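N-acetylglucosamine 2-epimerase (Xylella fastidiosa, PDB 3GT5) probably catalyses the isomerisation or epimerisation of a sugar, such as an N-acylglucosamine. Local coordinates at residues 48-53 against 96-101; 79-84 against 120-125; 132-137 against 189-194. All coordinates share one frame; numbering follows the deposited sequence.

Contact 1 (48-53 against 96-101)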
ATOM      1  N   HIS A  48      19.959   5.836  -7.038  1.00 27.78           N
ATOM      2  CA  HIS A  48      18.626   6.411  -7.233  1.00 26.68           C
ATOM      3  C   HIS A  48      17.741   6.018  -6.045  1.00 25.72           C
ATOM      4  O   HIS A  48      17.703   4.830  -5.681  1.00 23.11           O
ATOM      5  CB  HIS A  48      17.975   5.926  -8.519  1.00 27.90           C
ATOM      6  CG  HIS A  48      16.813   6.779  -8.943  1.00 32.78           C
ATOM      7  ND1 HIS A  48      15.498   6.436  -8.723  1.00 40.05           N
ATOM      8  CD2 HIS A  48      16.786   8.002  -9.534  1.00 37.55           C
ATOM      9  CE1 HIS A  48      14.713   7.411  -9.161  1.00 40.51           C
ATOM     10  NE2 HIS A  48      15.472   8.371  -9.656  1.00 36.49           N
ATOM     11  N   ARG A  49      17.049   7.004  -5.457  1.00 23.92           N
ATOM     12  CA  ARG A  49      16.158   6.761  -4.314  1.00 22.81           C
ATOM     13  C   ARG A  49      14.760   7.368  -4.544  1.00 22.56           C
ATOM     14  O   ARG A  49      14.596   8.425  -5.175  1.00 22.66           O
ATOM     15  CB  ARG A  49      16.770   7.307  -3.014  1.00 22.94           C
ATOM     16  CG  ARG A  49      18.154   6.744  -2.646  1.00 24.10           C
ATOM     17  CD  ARG A  49      18.148   5.262  -2.263  1.00 26.16           C
ATOM     18  NE  ARG A  49      19.546   4.816  -2.201  1.00 26.18           N
ATOM     19  CZ  ARG A  49      20.358   4.945  -1.152  1.00 26.55           C
ATOM     20  NH1 ARG A  49      19.964   5.476  -0.007  1.00 25.63           N
ATOM     21  NH2 ARG A  49      21.627   4.554  -1.275  1.00 31.04           N
ATOM     22  N   HIS A  50      13.758   6.662  -4.028  1.00 20.44           N
ATOM     23  CA  HIS A  50      12.385   7.004  -4.207  1.00 20.20           C
ATOM     24  C   HIS A  50      11.703   7.160  -2.858  1.00 19.32           C
ATOM     25  O   HIS A  50      11.828   6.291  -1.960  1.00 18.96           O
ATOM     26  CB  HIS A  50      11.658   5.907  -5.010  1.00 20.46           C
ATOM     27  CG  HIS A  50      10.386   6.373  -5.640  1.00 19.94           C
ATOM     28  ND1 HIS A  50       9.269   6.758  -4.908  1.00 20.85           N
ATOM     29  CD2 HIS A  50      10.077   6.584  -6.940  1.00 20.61           C
ATOM     30  CE1 HIS A  50       8.302   7.111  -5.746  1.00 22.97           C
ATOM     31  NE2 HIS A  50       8.774   7.033  -6.987  1.00 22.48           N
ATOM     32  N   LEU A  51      10.918   8.226  -2.745  1.00 18.58           N
ATOM     33  CA  LEU A  51      10.214   8.490  -1.489  1.00 18.17           C
ATOM     34  C   LEU A  51       9.357   7.315  -1.054  1.00 17.23           C
ATOM     35  O   LEU A  51       9.295   7.045   0.132  1.00 18.75           O
ATOM     36  CB  LEU A  51       9.344   9.754  -1.607  1.00 17.06           C
ATOM     37  CG  LEU A  51       8.598  10.203  -0.372  1.00 19.41           C
ATOM     38  CD1 LEU A  51       9.554  10.593   0.773  1.00 18.18           C
ATOM     39  CD2 LEU A  51       7.668  11.372  -0.780  1.00 18.02           C
ATOM     40  N   VAL A  52       8.686   6.632  -1.981  1.00 16.60           N
ATOM     41  CA  VAL A  52       7.788   5.512  -1.622  1.00 15.98           C
ATOM     42  C   VAL A  52       8.620   4.355  -0.988  1.00 16.11           C
ATOM     43  O   VAL A  52       8.155   3.748  -0.029  1.00 17.65           O
ATOM     44  CB  VAL A  52       6.869   5.055  -2.845  1.00 15.98           C
ATOM     45  CG1 VAL A  52       6.036   3.763  -2.506  1.00 15.56           C
ATOM     46  CG2 VAL A  52       5.881   6.209  -3.240  1.00 14.52           C
ATOM     47  N   SER A  53       9.800   4.045  -1.508  1.00 16.84           N
ATOM     48  CA  SER A  53      10.673   3.047  -0.826  1.00 16.94           C
ATOM     49  C   SER A  53      11.218   3.519   0.532  1.00 17.78           C
ATOM     50  O   SER A  53      11.213   2.752   1.539  1.00 17.00           O
ATOM     51  CB  SER A  53      11.791   2.542  -1.743  1.00 18.34           C
ATOM     52  OG  SER A  53      11.259   1.617  -2.662  1.00 20.77           O
ATOM     53  N   TYR A  96       8.392  17.086   0.211  1.00 21.13           N
ATOM     54  CA  TYR A  96       9.331  15.972   0.247  1.00 20.25           C
ATOM     55  C   TYR A  96       9.724  15.628  -1.147  1.00 20.97           C
ATOM     56  O   TYR A  96       8.847  15.463  -1.984  1.00 23.55           O
ATOM     57  CB  TYR A  96       8.690  14.731   0.906  1.00 19.65           C
ATOM     58  CG  TYR A  96       8.464  14.882   2.376  1.00 19.16           C
ATOM     59  CD1 TYR A  96       9.382  14.359   3.295  1.00 18.71           C
ATOM     60  CD2 TYR A  96       7.321  15.532   2.872  1.00 17.60           C
ATOM     61  CE1 TYR A  96       9.187  14.500   4.641  1.00 20.32           C
ATOM     62  CE2 TYR A  96       7.113  15.682   4.193  1.00 17.88           C
ATOM     63  CZ  TYR A  96       8.036  15.173   5.109  1.00 17.05           C
ATOM     64  OH  TYR A  96       7.829  15.336   6.455  1.00 20.75           O
ATOM     65  N   ALA A  97      11.015  15.453  -1.390  1.00 21.89           N
ATOM     66  CA  ALA A  97      11.494  15.042  -2.705  1.00 21.99           C
ATOM     67  C   ALA A  97      10.898  13.687  -3.059  1.00 20.93           C
ATOM     68  O   ALA A  97      10.986  12.752  -2.265  1.00 20.79           O
ATOM     69  CB  ALA A  97      13.024  14.985  -2.737  1.00 21.65           C
ATOM     70  N   TRP A  98      10.325  13.590  -4.261  1.00 20.52           N
ATOM     71  CA  TRP A  98       9.791  12.335  -4.801  1.00 20.26           C
ATOM     72  C   TRP A  98      10.906  11.340  -5.143  1.00 19.81           C
ATOM     73  O   TRP A  98      10.841  10.160  -4.791  1.00 18.85           O
ATOM     74  CB  TRP A  98       8.912  12.678  -6.024  1.00 19.89           C
ATOM     75  CG  TRP A  98       8.133  11.563  -6.640  1.00 20.83           C
ATOM     76  CD1 TRP A  98       8.197  11.155  -7.940  1.00 20.98           C
ATOM     77  CD2 TRP A  98       7.106  10.750  -6.027  1.00 20.54           C
ATOM     78  NE1 TRP A  98       7.335  10.143  -8.171  1.00 21.42           N
ATOM     79  CE2 TRP A  98       6.630   9.874  -7.024  1.00 21.58           C
ATOM     80  CE3 TRP A  98       6.524  10.689  -4.742  1.00 20.30           C
ATOM     81  CZ2 TRP A  98       5.625   8.937  -6.777  1.00 21.00           C
ATOM     82  CZ3 TRP A  98       5.511   9.745  -4.510  1.00 19.85           C
ATOM     83  CH2 TRP A  98       5.070   8.890  -5.520  1.00 21.30           C
ATOM     84  N   THR A  99      11.919  11.811  -5.881  1.00 20.70           N
ATOM     85  CA  THR A  99      13.093  10.998  -6.184  1.00 22.33           C
ATOM     86  C   THR A  99      14.395  11.810  -5.983  1.00 23.92           C
ATOM     87  O   THR A  99      14.434  13.054  -6.102  1.00 23.05           O
ATOM     88  CB  THR A  99      13.037  10.470  -7.619  1.00 22.48           C
ATOM     89  OG1 THR A  99      12.938  11.586  -8.490  1.00 24.33           O
ATOM     90  CG2 THR A  99      11.824   9.550  -7.890  1.00 24.03           C
ATOM     91  N   LEU A 100      15.452  11.086  -5.626  1.00 25.78           N
ATOM     92  CA  LEU A 100      16.767  11.648  -5.374  1.00 27.83           C
ATOM     93  C   LEU A 100      17.753  10.848  -6.182  1.00 30.46           C
ATOM     94  O   LEU A 100      17.538   9.673  -6.477  1.00 28.73           O
ATOM     95  CB  LEU A 100      17.148  11.560  -3.900  1.00 27.72           C
ATOM     96  CG  LEU A 100      16.237  12.172  -2.834  1.00 28.69           C
ATOM     97  CD1 LEU A 100      16.404  11.486  -1.477  1.00 28.10           C
ATOM     98  CD2 LEU A 100      16.518  13.650  -2.716  1.00 30.39           C
ATOM     99  N   CYS A 101      18.836  11.505  -6.565  1.00 33.74           N
ATOM    100  CA  CYS A 101      19.948  10.805  -7.159  1.00 37.74           C
ATOM    101  C   CYS A 101      21.218  11.341  -6.499  1.00 39.15           C
ATOM    102  O   CYS A 101      21.511  12.542  -6.561  1.00 39.10           O
ATOM    103  CB  CYS A 101      19.981  10.980  -8.663  1.00 38.31           C
ATOM    104  SG  CYS A 101      21.383  10.043  -9.311  1.00 46.86           S
TER
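His50 and Trp98 both hold CG anti to the backbone N (chi1 -160° and -173°), and their side chains run side by side until the imidazole edge meets the indole face. This T-shaped pair closes the end of two antiparallel strands, 48-50 and 99-101, within a small sheet attached to the (α/α)6-barrel fold of the family. CE1 of His50 lies 3.4 Å from Trp98 CZ2, the ring planes 67° apart. Histidine suits this place because it also serves as N-cap of helix 51-68: its ND1 accepts in the ring plane from Val52 N at 3.0 Å, a bond that fixes the ring's rotation. The branched Val52 follows, with CG2 3.6 Å from Trp98 CH2.

Arg49 and Leu100 form a hydrogen-bonded pair, while Arg49 sends its guanidinium away to a salt bridge with Asp28. On the other face, Thr99 uses both branches: OG1 bonds Glu106, which also takes His48 NE2, and methyl CG2 sits 3.6 Å from His50 CD2. Trp98 and Thr99 together face Asp107 in a classic beta bulge. Beyond the strands, Leu51 N donates to Trp98 O at 2.8 Å, and Leu51 CB rests 3.5 Å from Ala97 O.

Contact 2 (79-84 against 120-125)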
ATOM      1  N   HIS A  79      17.186   5.094  11.517  1.00 20.91           N
ATOM      2  CA  HIS A  79      17.959   5.363  10.334  1.00 22.03           C
ATOM      3  C   HIS A  79      17.066   5.800   9.160  1.00 22.06           C
ATOM      4  O   HIS A  79      17.369   6.774   8.472  1.00 21.22           O
ATOM      5  CB  HIS A  79      18.760   4.078   9.997  1.00 21.94           C
ATOM      6  CG  HIS A  79      19.639   4.171   8.796  1.00 23.35           C
ATOM      7  ND1 HIS A  79      20.933   4.668   8.854  1.00 24.88           N
ATOM      8  CD2 HIS A  79      19.466   3.724   7.527  1.00 22.45           C
ATOM      9  CE1 HIS A  79      21.480   4.592   7.652  1.00 25.37           C
ATOM     10  NE2 HIS A  79      20.615   4.002   6.832  1.00 25.21           N
ATOM     11  N   GLY A  80      15.973   5.047   8.928  1.00 22.04           N
ATOM     12  CA  GLY A  80      15.051   5.346   7.835  1.00 21.13           C
ATOM     13  C   GLY A  80      14.332   6.663   8.007  1.00 20.41           C
ATOM     14  O   GLY A  80      14.149   7.416   7.041  1.00 20.06           O
ATOM     15  N   LEU A  81      13.877   6.934   9.222  1.00 20.78           N
ATOM     16  CA  LEU A  81      13.231   8.217   9.496  1.00 21.62           C
ATOM     17  C   LEU A  81      14.192   9.411   9.361  1.00 22.19           C
ATOM     18  O   LEU A  81      13.783  10.486   8.898  1.00 21.59           O
ATOM     19  CB  LEU A  81      12.554   8.209  10.856  1.00 21.02           C
ATOM     20  CG  LEU A  81      11.295   7.366  10.940  1.00 22.30           C
ATOM     21  CD1 LEU A  81      10.932   7.130  12.361  1.00 25.20           C
ATOM     22  CD2 LEU A  81      10.106   8.064  10.170  1.00 22.41           C
ATOM     23  N   SER A  82      15.471   9.247   9.733  1.00 22.86           N
ATOM     24  CA  SER A  82      16.444  10.305   9.506  1.00 23.25           C
ATOM     25  C   SER A  82      16.572  10.648   8.026  1.00 22.74           C
ATOM     26  O   SER A  82      16.643  11.806   7.660  1.00 23.94           O
ATOM     27  CB  SER A  82      17.852   9.973  10.056  1.00 24.49           C
ATOM     28  OG  SER A  82      17.736   9.741  11.440  1.00 28.19           O
ATOM     29  N   TYR A  83      16.624   9.642   7.183  1.00 21.50           N
ATOM     30  CA  TYR A  83      16.687   9.893   5.767  1.00 22.05           C
ATOM     31  C   TYR A  83      15.455  10.670   5.242  1.00 21.82           C
ATOM     32  O   TYR A  83      15.601  11.604   4.458  1.00 21.33           O
ATOM     33  CB  TYR A  83      16.827   8.587   5.009  1.00 22.19           C
ATOM     34  CG  TYR A  83      17.340   8.755   3.608  1.00 22.32           C
ATOM     35  CD1 TYR A  83      18.668   9.125   3.364  1.00 24.00           C
ATOM     36  CD2 TYR A  83      16.517   8.552   2.525  1.00 22.31           C
ATOM     37  CE1 TYR A  83      19.156   9.247   2.068  1.00 24.12           C
ATOM     38  CE2 TYR A  83      16.981   8.677   1.234  1.00 24.24           C
ATOM     39  CZ  TYR A  83      18.312   9.027   1.007  1.00 26.59           C
ATOM     40  OH  TYR A  83      18.759   9.152  -0.281  1.00 29.34           O
ATOM     41  N   VAL A  84      14.266  10.274   5.686  1.00 21.42           N
ATOM     42  CA  VAL A  84      13.018  10.960   5.293  1.00 22.33           C
ATOM     43  C   VAL A  84      13.068  12.417   5.737  1.00 23.41           C
ATOM     44  O   VAL A  84      12.807  13.332   4.934  1.00 23.77           O
ATOM     45  CB  VAL A  84      11.744  10.220   5.842  1.00 22.11           C
ATOM     46  CG1 VAL A  84      10.449  11.042   5.555  1.00 21.22           C
ATOM     47  CG2 VAL A  84      11.586   8.846   5.215  1.00 22.58           C
ATOM     48  N   LEU A 120       2.246   7.510   7.110  1.00 15.72           N
ATOM     49  CA  LEU A 120       2.368   6.145   7.564  1.00 16.78           C
ATOM     50  C   LEU A 120       3.718   5.903   8.256  1.00 17.25           C
ATOM     51  O   LEU A 120       3.736   5.283   9.353  1.00 17.64           O
ATOM     52  CB  LEU A 120       2.203   5.181   6.381  1.00 16.11           C
ATOM     53  CG  LEU A 120       2.277   3.696   6.753  1.00 19.63           C
ATOM     54  CD1 LEU A 120       1.089   3.280   7.652  1.00 18.01           C
ATOM     55  CD2 LEU A 120       2.330   2.796   5.494  1.00 18.87           C
ATOM     56  N   ALA A 121       4.819   6.387   7.668  1.00 16.84           N
ATOM     57  CA  ALA A 121       6.151   6.190   8.274  1.00 16.61           C
ATOM     58  C   ALA A 121       6.195   6.873   9.667  1.00 17.97           C
ATOM     59  O   ALA A 121       6.735   6.331  10.653  1.00 16.73           O
ATOM     60  CB  ALA A 121       7.278   6.715   7.378  1.00 17.72           C
ATOM     61  N   TYR A 122       5.666   8.084   9.754  1.00 16.78           N
ATOM     62  CA  TYR A 122       5.693   8.794  11.053  1.00 17.81           C
ATOM     63  C   TYR A 122       4.802   8.090  12.087  1.00 18.53           C
ATOM     64  O   TYR A 122       5.166   8.036  13.285  1.00 19.70           O
ATOM     65  CB  TYR A 122       5.274  10.262  10.881  1.00 17.99           C
ATOM     66  CG  TYR A 122       6.244  11.141  10.106  1.00 18.85           C
ATOM     67  CD1 TYR A 122       7.620  10.848  10.002  1.00 20.67           C
ATOM     68  CD2 TYR A 122       5.802  12.328   9.509  1.00 19.06           C
ATOM     69  CE1 TYR A 122       8.485  11.648   9.278  1.00 22.15           C
ATOM     70  CE2 TYR A 122       6.695  13.167   8.826  1.00 18.48           C
ATOM     71  CZ  TYR A 122       8.034  12.828   8.728  1.00 20.42           C
ATOM     72  OH  TYR A 122       8.911  13.633   8.032  1.00 22.80           O
ATOM     73  N   SER A 123       3.657   7.544  11.658  1.00 17.17           N
ATOM     74  CA  SER A 123       2.757   6.810  12.578  1.00 18.03           C
ATOM     75  C   SER A 123       3.473   5.558  13.105  1.00 19.01           C
ATOM     76  O   SER A 123       3.415   5.254  14.309  1.00 19.01           O
ATOM     77  CB  SER A 123       1.471   6.397  11.871  1.00 18.95           C
ATOM     78  OG  SER A 123       0.825   7.555  11.466  1.00 19.41           O
ATOM     79  N   CYS A 124       4.179   4.876  12.207  1.00 18.50           N
ATOM     80  CA  CYS A 124       5.035   3.760  12.618  1.00 20.08           C
ATOM     81  C   CYS A 124       6.103   4.192  13.629  1.00 20.11           C
ATOM     82  O   CYS A 124       6.329   3.467  14.627  1.00 20.12           O
ATOM     83  CB  CYS A 124       5.712   3.105  11.425  1.00 20.33           C
ATOM     84  SG  CYS A 124       4.570   2.166  10.417  1.00 23.93           S
ATOM     85  N   GLY A 125       6.742   5.340  13.399  1.00 20.35           N
ATOM     86  CA  GLY A 125       7.711   5.893  14.339  1.00 20.12           C
ATOM     87  C   GLY A 125       7.134   6.090  15.734  1.00 21.05           C
ATOM     88  O   GLY A 125       7.796   5.746  16.740  1.00 22.03           O
TER
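Leu81 and Tyr122 cross at a slant, the leucine methyl CD2 meeting the phenol ring at its edge, near the ring plane, 3.7 Å from Tyr122 CD1. Tyr122 CG is anti to its own carbonyl carbon (chi1 -68°), beside the backbone N, and the ring beyond it comes nearer to helix 71-88. Its CD1-CE1 side meets Leu81 CD2, and its hydroxyl end meets Val84. The same CD2 also lies 4.2 Å from Ala121 CB, and is thus lodged between a small methyl and an aromatic rim. The second leucine branch goes elsewhere: CD1, anti to CA (chi2 165°), comes 4.0 Å from Gly125 CA. With no CB at Gly125, the methyl can settle directly against the backbone, and a branched leucine can serve three residues of the facing helix at once.

Helices 71-88 and 112-127 belong to the (α/α)6 barrel of this family, and here their N-to-C directions differ by 140°. Their local axes are 10.8 Å apart at closest approach, a spacing bridged by Leu81 and Tyr122, with Ala121 and Gly125 leaving room for the leucine methyls. Helix 112-127 in turn has helix 51-68 against Ala121 and Cys124, and helix 172-189 against Leu120 and Ser123.

One turn along from Leu81, Val84 points toward the facing helix and brings CG1 obliquely to the far end of the tyrosine. This compact beta-branched residue puts a methyl 3.9 Å from the hydroxyl, Val84 CG1 to Tyr122 OH. That oxygen is hydrogen-bonded to Tyr96 OH and Arg85 NH1, which anchor the outer end of the ring, while the ring of Trp136 also meets that of Tyr122.

Contact 3 (132-137 against 189-194)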
ATOM      1  N   GLN A 132       8.573  12.136  19.457  1.00 25.67           N
ATOM      2  CA  GLN A 132       8.662  13.297  18.550  1.00 25.32           C
ATOM      3  C   GLN A 132       7.814  13.097  17.287  1.00 24.15           C
ATOM      4  O   GLN A 132       7.380  14.065  16.678  1.00 22.86           O
ATOM      5  CB  GLN A 132      10.104  13.541  18.096  1.00 26.96           C
ATOM      6  CG  GLN A 132      11.079  14.161  19.150  1.00 31.71           C
ATOM      7  CD  GLN A 132      11.709  13.115  20.100  1.00 34.43           C
ATOM      8  OE1 GLN A 132      11.356  11.908  20.087  1.00 32.84           O
ATOM      9  NE2 GLN A 132      12.661  13.585  20.942  1.00 37.57           N
ATOM     10  N   ALA A 133       7.605  11.836  16.895  1.00 23.03           N
ATOM     11  CA  ALA A 133       6.804  11.510  15.717  1.00 22.36           C
ATOM     12  C   ALA A 133       5.346  12.016  15.825  1.00 22.73           C
ATOM     13  O   ALA A 133       4.729  12.280  14.812  1.00 21.55           O
ATOM     14  CB  ALA A 133       6.842   9.968  15.425  1.00 22.32           C
ATOM     15  N   ARG A 134       4.823  12.210  17.048  1.00 22.14           N
ATOM     16  CA  ARG A 134       3.491  12.737  17.207  1.00 22.91           C
ATOM     17  C   ARG A 134       3.444  14.159  16.608  1.00 23.29           C
ATOM     18  O   ARG A 134       2.457  14.525  15.957  1.00 21.25           O
ATOM     19  CB  ARG A 134       3.079  12.737  18.684  1.00 24.04           C
ATOM     20  CG  ARG A 134       1.622  13.150  18.992  1.00 25.49           C
ATOM     21  CD  ARG A 134       1.358  13.188  20.524  1.00 26.35           C
ATOM     22  NE  ARG A 134       1.435  11.848  21.109  1.00 28.31           N
ATOM     23  CZ  ARG A 134       0.410  10.993  21.207  1.00 29.85           C
ATOM     24  NH1 ARG A 134      -0.793  11.313  20.759  1.00 31.52           N
ATOM     25  NH2 ARG A 134       0.596   9.798  21.749  1.00 32.25           N
ATOM     26  N   GLU A 135       4.510  14.948  16.812  1.00 23.13           N
ATOM     27  CA  GLU A 135       4.604  16.308  16.244  1.00 24.10           C
ATOM     28  C   GLU A 135       4.793  16.258  14.727  1.00 22.58           C
ATOM     29  O   GLU A 135       4.217  17.065  14.009  1.00 21.96           O
ATOM     30  CB  GLU A 135       5.782  17.104  16.827  1.00 25.10           C
ATOM     31  CG  GLU A 135       5.570  17.648  18.223  1.00 32.19           C
ATOM     32  CD  GLU A 135       5.111  16.622  19.235  1.00 40.47           C
ATOM     33  OE1 GLU A 135       5.907  15.696  19.590  1.00 45.35           O
ATOM     34  OE2 GLU A 135       3.953  16.767  19.713  1.00 45.70           O
ATOM     35  N   TRP A 136       5.603  15.316  14.248  1.00 21.46           N
ATOM     36  CA  TRP A 136       5.827  15.196  12.797  1.00 21.67           C
ATOM     37  C   TRP A 136       4.529  14.863  12.090  1.00 20.33           C
ATOM     38  O   TRP A 136       4.293  15.338  10.962  1.00 17.99           O
ATOM     39  CB  TRP A 136       6.841  14.091  12.479  1.00 21.96           C
ATOM     40  CG  TRP A 136       8.176  14.229  13.114  1.00 24.88           C
ATOM     41  CD1 TRP A 136       8.764  15.376  13.594  1.00 27.09           C
ATOM     42  CD2 TRP A 136       9.120  13.168  13.333  1.00 25.31           C
ATOM     43  NE1 TRP A 136      10.004  15.081  14.114  1.00 25.96           N
ATOM     44  CE2 TRP A 136      10.237  13.730  13.978  1.00 27.19           C
ATOM     45  CE3 TRP A 136       9.112  11.788  13.063  1.00 25.35           C
ATOM     46  CZ2 TRP A 136      11.368  12.963  14.338  1.00 27.57           C
ATOM     47  CZ3 TRP A 136      10.231  11.017  13.431  1.00 28.02           C
ATOM     48  CH2 TRP A 136      11.334  11.612  14.064  1.00 27.76           C
ATOM     49  N   MET A 137       3.698  14.033  12.748  1.00 19.75           N
ATOM     50  CA  MET A 137       2.345  13.692  12.264  1.00 19.88           C
ATOM     51  C   MET A 137       1.480  14.949  12.203  1.00 20.47           C
ATOM     52  O   MET A 137       0.775  15.209  11.220  1.00 18.98           O
ATOM     53  CB  MET A 137       1.666  12.595  13.120  1.00 18.66           C
ATOM     54  CG  MET A 137       2.394  11.227  13.174  1.00 17.44           C
ATOM     55  SD  MET A 137       2.029  10.120  14.544  1.00 12.76           S
ATOM     56  CE  MET A 137       0.320   9.874  14.248  1.00 20.13           C
ATOM     57  N   SER A 189      -1.649   7.287  17.799  1.00 21.16           N
ATOM     58  CA  SER A 189      -1.789   8.516  18.603  1.00 21.16           C
ATOM     59  C   SER A 189      -3.068   8.587  19.439  1.00 20.71           C
ATOM     60  O   SER A 189      -3.146   9.394  20.376  1.00 20.19           O
ATOM     61  CB  SER A 189      -1.777   9.745  17.710  1.00 20.94           C
ATOM     62  OG  SER A 189      -2.924   9.785  16.914  1.00 20.63           O
ATOM     63  N   GLY A 190      -4.087   7.811  19.065  1.00 20.48           N
ATOM     64  CA  GLY A 190      -5.421   7.886  19.619  1.00 21.85           C
ATOM     65  C   GLY A 190      -6.243   9.121  19.250  1.00 22.36           C
ATOM     66  O   GLY A 190      -7.323   9.295  19.783  1.00 24.11           O
ATOM     67  N   GLU A 191      -5.748   9.980  18.367  1.00 21.07           N
ATOM     68  CA  GLU A 191      -6.509  11.195  18.009  1.00 21.16           C
ATOM     69  C   GLU A 191      -7.676  10.871  17.096  1.00 19.92           C
ATOM     70  O   GLU A 191      -7.480  10.348  15.962  1.00 17.25           O
ATOM     71  CB  GLU A 191      -5.613  12.232  17.385  1.00 22.01           C
ATOM     72  CG  GLU A 191      -4.472  12.686  18.283  1.00 25.32           C
ATOM     73  CD  GLU A 191      -3.544  13.680  17.624  1.00 29.16           C
ATOM     74  OE1 GLU A 191      -2.328  13.659  17.943  1.00 34.60           O
ATOM     75  OE2 GLU A 191      -4.005  14.501  16.803  1.00 33.09           O
ATOM     76  N   GLN A 192      -8.872  11.275  17.519  1.00 18.35           N
ATOM     77  CA  GLN A 192     -10.084  11.024  16.803  1.00 18.44           C
ATOM     78  C   GLN A 192     -10.080  11.625  15.415  1.00 17.24           C
ATOM     79  O   GLN A 192     -10.715  11.022  14.517  1.00 18.11           O
ATOM     80  CB  GLN A 192     -11.335  11.542  17.581  1.00 18.53           C
ATOM     81  CG  GLN A 192     -12.694  10.935  17.114  1.00 19.93           C
ATOM     82  CD  GLN A 192     -12.814   9.441  17.347  1.00 20.62           C
ATOM     83  OE1 GLN A 192     -12.005   8.840  18.114  1.00 22.88           O
ATOM     84  NE2 GLN A 192     -13.822   8.805  16.703  1.00 21.27           N
ATOM     85  N   ARG A 193      -9.419  12.764  15.231  1.00 16.77           N
ATOM     86  CA  ARG A 193      -9.477  13.445  13.915  1.00 17.05           C
ATOM     87  C   ARG A 193      -8.945  12.544  12.803  1.00 17.09           C
ATOM     88  O   ARG A 193      -9.419  12.592  11.660  1.00 17.74           O
ATOM     89  CB  ARG A 193      -8.756  14.782  13.899  1.00 17.84           C
ATOM     90  CG  ARG A 193      -7.212  14.738  13.896  1.00 19.55           C
ATOM     91  CD  ARG A 193      -6.630  16.123  14.098  1.00 22.04           C
ATOM     92  NE  ARG A 193      -5.160  16.048  14.078  1.00 24.79           N
ATOM     93  CZ  ARG A 193      -4.343  17.085  14.072  1.00 24.22           C
ATOM     94  NH1 ARG A 193      -4.817  18.316  14.108  1.00 26.03           N
ATOM     95  NH2 ARG A 193      -3.024  16.876  14.052  1.00 21.17           N
ATOM     96  N   TYR A 194      -7.922  11.768  13.120  1.00 16.76           N
ATOM     97  CA  TYR A 194      -7.367  10.860  12.120  1.00 16.22           C
ATOM     98  C   TYR A 194      -8.297   9.756  11.717  1.00 16.27           C
ATOM     99  O   TYR A 194      -8.403   9.471  10.520  1.00 15.97           O
ATOM    100  CB  TYR A 194      -6.039  10.271  12.621  1.00 15.90           C
ATOM    101  CG  TYR A 194      -4.996  11.266  12.936  1.00 16.21           C
ATOM    102  CD1 TYR A 194      -4.722  12.343  12.086  1.00 18.43           C
ATOM    103  CD2 TYR A 194      -4.235  11.146  14.097  1.00 18.45           C
ATOM    104  CE1 TYR A 194      -3.739  13.241  12.355  1.00 21.92           C
ATOM    105  CE2 TYR A 194      -3.224  12.034  14.366  1.00 17.08           C
ATOM    106  CZ  TYR A 194      -2.974  13.099  13.496  1.00 21.39           C
ATOM    107  OH  TYR A 194      -1.938  14.004  13.742  1.00 22.14           O
TER
HETATM  108  O   HOH W   1      -0.380  13.630  15.978  1.00 23.06           O
HETATM  109  O   HOH W   2      -1.847  13.931  20.472  1.00 40.56           O
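Arg134 reaches across to Ser189 and donates from NH1 to the backbone oxygen, NH1 to Ser189 O 3.1 Å, in a nearly straight bond (162° at the hydrogen). The acceptor sits in the guanidinium plane, and the donor lies in the carbonyl plane on a lone pair. A long arginine suits this surface position: it is extended to CD and then bent at chi3 (-67°). The carbonyl lies at the end of helix 172-189, where the helix dipole may strengthen its pull on a cation.

The same NH1 faces Glu191 OE1 at 4.0 Å, a long salt bridge whose gap is filled by a water that accepts from NH1 and donates to OE1. A second water donates to OE1 and to Arg134 O, and takes a bond from Tyr194 OH, 2.8 Å from the water oxygen. Beside these polar groups, Met137 supplies an unbranched apolar tip: its CE lies 4.0 Å from Ser189 CB and touches the Tyr194 ring obliquely.

In the next shell, Arg193 NH2 donates to Tyr194 OH and is salt-bridged to Asp138, while Arg193 NE lies near Glu191 OE2 as a purely electrostatic partner. Arg134, Glu191 and Arg193 thus form one salt-bridge network. Ser189 OG, bonded also to Ala185 O, accepts from Glu191 N at 3.2 Å, which probably steadies the backbone where the Glu191 side chain begins. Gly190 between them takes a positive phi of 71°, easily reached without a side chain. The result is an ST turn in the tight link between helices 172-189 and 192-211, of the kind that joins successive helices of an (α/α)6 barrel, here tied to the start of helix 133-147.

Overall arrangement
Contact 2 stands between the other two: its centre is about 14 Å from that of contact 1 and also from that of contact 3, while the centres of contacts 1 and 3 are about 24 Å apart and the two do not touch. Tyr122 is the common element. Its OH lies 2.6 Å from Tyr96 OH, a probable hydrogen bond into contact 1, and its CD1 packs 3.5 Å from Trp136 CE3 in segment 132-137. Tyr83 adds a second join, with OH 3.5 Å from Leu100 CD1. The series therefore runs from the sheet, through the packed helices, to a partly exposed helix link, all within the fold of the family.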